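Local coordinates for malonyl CoA:acyl carrier protein malonyltransferase (Streptomyces coelicolor, PDB 1NM2) that probably catalyses transfer of the malonyl group from malonyl-CoA to holo-acyl carrier protein, a step in fatty acid biosynthesis, at residues L70-L75 / I274-G279; L64-I69 / A115-V120. All blocks are in the same frame, centred on the assembly; numbering follows the deposited sequence.

Contact 1: residues L70-L75 / I274-G279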
loop_
_atom_site.group_PDB
_atom_site.type_symbol
_atom_site.label_atom_id
_atom_site.label_comp_id
_atom_site.label_asym_id
_atom_site.label_seq_id
_atom_site.Cartn_x
_atom_site.Cartn_y
_atom_site.Cartn_z
ATOM N N LEU A 70 -8.911 5.201 9.635
ATOM C CA LEU A 70 -10.004 4.919 10.554
ATOM C C LEU A 70 -9.656 3.859 11.599
ATOM O O LEU A 70 -9.921 4.048 12.788
ATOM C CB LEU A 70 -11.251 4.479 9.773
ATOM C CG LEU A 70 -12.578 4.425 10.537
ATOM C CD1 LEU A 70 -12.972 5.835 10.988
ATOM C CD2 LEU A 70 -13.661 3.842 9.641
ATOM N N SER A 71 -9.065 2.745 11.169
ATOM C CA SER A 71 -8.722 1.690 12.117
ATOM C C SER A 71 -7.613 2.139 13.063
ATOM O O SER A 71 -7.634 1.815 14.253
ATOM C CB SER A 71 -8.322 0.403 11.383
ATOM O OG SER A 71 -7.284 0.618 10.448
ATOM N N ALA A 72 -6.652 2.893 12.542
ATOM C CA ALA A 72 -5.562 3.394 13.372
ATOM C C ALA A 72 -6.145 4.333 14.429
ATOM O O ALA A 72 -5.785 4.265 15.606
ATOM C CB ALA A 72 -4.558 4.137 12.524
ATOM N N ALA A 73 -7.048 5.208 14.001
ATOM C CA ALA A 73 -7.677 6.148 14.919
ATOM C C ALA A 73 -8.388 5.375 16.034
ATOM O O ALA A 73 -8.288 5.734 17.202
ATOM C CB ALA A 73 -8.665 7.032 14.165
ATOM N N ALA A 74 -9.097 4.312 15.667
ATOM C CA ALA A 74 -9.804 3.487 16.643
ATOM C C ALA A 74 -8.828 2.812 17.607
ATOM O O ALA A 74 -9.107 2.690 18.799
ATOM C CB ALA A 74 -10.639 2.430 15.929
ATOM N N LEU A 75 -7.689 2.369 17.084
ATOM C CA LEU A 75 -6.678 1.707 17.901
ATOM C C LEU A 75 -6.062 2.672 18.910
ATOM O O LEU A 75 -5.552 2.255 19.952
ATOM C CB LEU A 75 -5.569 1.135 17.015
ATOM C CG LEU A 75 -4.379 0.531 17.763
ATOM C CD1 LEU A 75 -4.851 -0.650 18.593
ATOM C CD2 LEU A 75 -3.306 0.101 16.777
ATOM N N ILE A 274 2.080 -4.155 13.479
ATOM C CA ILE A 274 0.629 -4.139 13.428
ATOM C C ILE A 274 0.259 -3.573 12.062
ATOM O O ILE A 274 0.729 -2.501 11.679
ATOM C CB ILE A 274 0.028 -3.240 14.534
ATOM C CG1 ILE A 274 0.266 -3.872 15.906
ATOM C CG2 ILE A 274 -1.466 -3.042 14.293
ATOM C CD1 ILE A 274 -0.227 -3.032 17.064
ATOM N N GLU A 275 -0.548 -4.314 11.314
ATOM C CA GLU A 275 -0.996 -3.876 9.998
ATOM C C GLU A 275 -2.430 -3.362 10.146
ATOM O O GLU A 275 -3.303 -4.079 10.635
ATOM C CB GLU A 275 -0.941 -5.055 9.022
ATOM C CG GLU A 275 -1.578 -4.802 7.664
ATOM C CD GLU A 275 -1.503 -6.017 6.753
ATOM O OE1 GLU A 275 -1.473 -7.159 7.272
ATOM O OE2 GLU A 275 -1.490 -5.828 5.521
ATOM N N VAL A 276 -2.676 -2.119 9.743
ATOM C CA VAL A 276 -4.017 -1.560 9.871
ATOM C C VAL A 276 -5.004 -2.226 8.919
ATOM O O VAL A 276 -4.623 -3.042 8.081
ATOM C CB VAL A 276 -4.019 -0.020 9.639
ATOM C CG1 VAL A 276 -3.146 0.650 10.697
ATOM C CG2 VAL A 276 -3.509 0.314 8.225
ATOM N N CYS A 277 -6.279 -1.883 9.060
ATOM C CA CYS A 277 -7.324 -2.457 8.226
ATOM C C CYS A 277 -7.206 -1.996 6.777
ATOM O O CYS A 277 -6.966 -0.819 6.508
ATOM C CB CYS A 277 -8.698 -2.067 8.782
ATOM S SG CYS A 277 -10.089 -2.659 7.805
ATOM N N PRO A 278 -7.379 -2.916 5.815
ATOM C CA PRO A 278 -7.675 -4.347 5.956
ATOM C C PRO A 278 -6.380 -5.160 5.973
ATOM O O PRO A 278 -5.710 -5.294 4.951
ATOM C CB PRO A 278 -8.531 -4.630 4.729
ATOM C CG PRO A 278 -7.863 -3.777 3.687
ATOM C CD PRO A 278 -7.571 -2.475 4.420
ATOM N N GLY A 279 -6.037 -5.702 7.137
ATOM C CA GLY A 279 -4.804 -6.455 7.269
ATOM C C GLY A 279 -4.803 -7.891 6.791
ATOM O O GLY A 279 -5.839 -8.444 6.413
#

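Contact 2: residues L64-I69 / A115-V120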
loop_
_atom_site.group_PDB
_atom_site.type_symbol
_atom_site.label_atom_id
_atom_site.label_comp_id
_atom_site.label_asym_id
_atom_site.label_seq_id
_atom_site.Cartn_x
_atom_site.Cartn_y
_atom_site.Cartn_z
ATOM N N LEU A 64 -8.996 2.251 0.703
ATOM C CA LEU A 64 -7.956 1.634 1.521
ATOM C C LEU A 64 -7.357 2.627 2.510
ATOM O O LEU A 64 -7.113 2.284 3.667
ATOM C CB LEU A 64 -6.842 1.063 0.629
ATOM C CG LEU A 64 -7.172 -0.262 -0.065
ATOM C CD1 LEU A 64 -6.170 -0.552 -1.167
ATOM C CD2 LEU A 64 -7.174 -1.370 0.978
ATOM N N VAL A 65 -7.127 3.856 2.060
ATOM C CA VAL A 65 -6.544 4.881 2.924
ATOM C C VAL A 65 -7.495 5.251 4.065
ATOM O O VAL A 65 -7.077 5.372 5.220
ATOM C CB VAL A 65 -6.169 6.151 2.115
ATOM C CG1 VAL A 65 -5.638 7.229 3.048
ATOM C CG2 VAL A 65 -5.093 5.809 1.064
ATOM N N ALA A 66 -8.774 5.417 3.744
ATOM C CA ALA A 66 -9.764 5.754 4.760
ATOM C C ALA A 66 -9.858 4.637 5.790
ATOM O O ALA A 66 -10.013 4.895 6.983
ATOM C CB ALA A 66 -11.127 5.985 4.116
ATOM N N ALA A 67 -9.770 3.393 5.328
ATOM C CA ALA A 67 -9.840 2.244 6.231
ATOM C C ALA A 67 -8.650 2.237 7.191
ATOM O O ALA A 67 -8.809 1.981 8.385
ATOM C CB ALA A 67 -9.867 0.941 5.425
ATOM N N GLY A 68 -7.465 2.517 6.655
ATOM C CA GLY A 68 -6.256 2.543 7.462
ATOM C C GLY A 68 -6.259 3.658 8.490
ATOM O O GLY A 68 -5.900 3.449 9.657
ATOM N N ILE A 69 -6.660 4.850 8.064
ATOM C CA ILE A 69 -6.717 5.989 8.970
ATOM C C ILE A 69 -7.767 5.736 10.049
ATOM O O ILE A 69 -7.538 6.011 11.231
ATOM C CB ILE A 69 -7.091 7.287 8.226
ATOM C CG1 ILE A 69 -6.002 7.640 7.207
ATOM C CG2 ILE A 69 -7.266 8.420 9.224
ATOM C CD1 ILE A 69 -6.352 8.794 6.304
ATOM N N ALA A 115 -6.217 15.820 3.344
ATOM C CA ALA A 115 -5.239 16.119 2.306
ATOM C C ALA A 115 -4.737 14.816 1.682
ATOM O O ALA A 115 -4.491 14.742 0.475
ATOM C CB ALA A 115 -4.065 16.898 2.902
ATOM N N ALA A 116 -4.586 13.790 2.514
ATOM C CA ALA A 116 -4.110 12.490 2.053
ATOM C C ALA A 116 -5.159 11.802 1.185
ATOM O O ALA A 116 -4.837 11.231 0.148
ATOM C CB ALA A 116 -3.759 11.607 3.252
ATOM N N LEU A 117 -6.416 11.854 1.617
ATOM C CA LEU A 117 -7.501 11.233 0.869
ATOM C C LEU A 117 -7.696 11.952 -0.462
ATOM O O LEU A 117 -8.037 11.332 -1.466
ATOM C CB LEU A 117 -8.792 11.264 1.692
ATOM C CG LEU A 117 -8.764 10.423 2.976
ATOM C CD1 LEU A 117 -10.013 10.691 3.783
ATOM C CD2 LEU A 117 -8.661 8.939 2.635
ATOM N N SER A 118 -7.468 13.261 -0.466
ATOM C CA SER A 118 -7.596 14.053 -1.683
ATOM C C SER A 118 -6.477 13.672 -2.649
ATOM O O SER A 118 -6.687 13.566 -3.860
ATOM C CB SER A 118 -7.512 15.544 -1.358
ATOM O OG SER A 118 -7.521 16.325 -2.546
ATOM N N LEU A 119 -5.286 13.458 -2.104
ATOM C CA LEU A 119 -4.134 13.079 -2.911
ATOM C C LEU A 119 -4.304 11.680 -3.500
ATOM O O LEU A 119 -4.015 11.451 -4.678
ATOM C CB LEU A 119 -2.861 13.104 -2.061
ATOM C CG LEU A 119 -1.568 12.742 -2.799
ATOM C CD1 LEU A 119 -1.203 13.865 -3.771
ATOM C CD2 LEU A 119 -0.443 12.525 -1.791
ATOM N N VAL A 120 -4.758 10.740 -2.676
ATOM C CA VAL A 120 -4.927 9.366 -3.133
ATOM C C VAL A 120 -6.111 9.208 -4.093
ATOM O O VAL A 120 -6.109 8.318 -4.944
ATOM C CB VAL A 120 -5.052 8.390 -1.931
ATOM C CG1 VAL A 120 -6.425 8.497 -1.288
ATOM C CG2 VAL A 120 -4.767 6.976 -2.387
#

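Contact 1: residues L70-L75 / I274-G279
The planar peptide group joining Val276 to Cys277 turns its N-H, rather than a face, toward Ser71: Cys277 N donates to Ser71 OG over 3.0 Å, with an N-H...O angle of 155°. The hydroxyl is flanked by carbon, with Val276 CB 3.4 Å from Ser71 OG and Cys277 CB 3.5 Å from it. No aromatic ring belongs to either segment, but Trp21 of helix 19-22 touches the side chains of both Ser71 and Cys277. A chi1 of 54° sets Ser71 OG between its own backbone N and carbonyl carbon, where it also bonds Ala67 O, one turn earlier on helix 57-75. Serine suits the site because it is small enough for the chain to pass close by, yet carries a group that can accept from one backbone and donate to the other.

Beyond this polar point the interface is aliphatic. Ala72 CB lies 4.2 Å from Val276 CG1, and Leu75 CD2 approaches Ile274 CD1 at 4.4 Å, a looser contact of branched side chains. Ile274 lies near the end of strand 272-275, in the parallel sheet of the alpha/beta hydrolase-like core, and helix 304-314 packs on both Ile274 and Leu75. The chemistry implies that one buried hydroxyl, held by Cys277 N and Ala67 O with a further weak bond to Gly68 O, ties the loop leaving the strand to the helix, while apolar carbon fills the rest.

Contact 2: residues L64-I69 / A115-V120
Val65 meets Leu117 and Val120 where two helices of the acyltransferase's alpha/beta hydrolase-like core pack antiparallel. The axes of the helical segments 64-69 and 115-120 approach to 10.1 Å, and their directions differ by 158°. The side-chain contacts across the pair are all apolar, and all five touching residues are buried.

Val65 and Leu117 slide past each other in opposite directions. The first bond of Leu117 runs neither toward nor away from the partner helix, yet the end of the side chain comes nearer; chi1 of -65° sets CG anti to the carbonyl carbon, and CD2 beyond it makes the contacts. Leu117 CD2 presses on Val65 CG1 at 3.5 Å, tighter than usual for two carbons. A looser apolar contact joins Leu117 CD2 to Ile69 CD1 at 4.3 Å. Leucine suits the place because one terminal methyl can touch several neighbours; Trp34 of helix 27-38 packs on Leu117 as well. Elsewhere beta-branched tips meet head-on: Val65 CG2 stands 3.7 Å from Val120 CG2 and 3.8 Å from Val120 CG1. Short, branched valines present two methyls each without a long flexible chain. Helix 100-107 adds Thr103 against Val65 and Val106 against Ile69.

The small Ala66 lets Leu117 come down close to the helix backbone: Leu117 CD2 is 4.1 Å from Ala66 CB and only 3.7 Å from Ala66 N.

Both contacts use helix 57-75, its last turns in contact 1 and a middle portion in contact 2, and their centres lie 13 Å apart. They also touch directly. Val276 CG2 rests 3.6 Å from the CA of Gly68, which has no side chain to intervene; Cys277 O comes within 3.6 Å of Ala67 CB, and Pro278 CD within 3.6 Å of Leu64 CD2. The helix thus joins the loop after strand 272-275 to helix 113-132. Val276 and Val65 both lie near, without touching, the probable nucleophile elbow containing Ser98. The nickel ion, held by Asp50 and Asp52, belongs to neither contact.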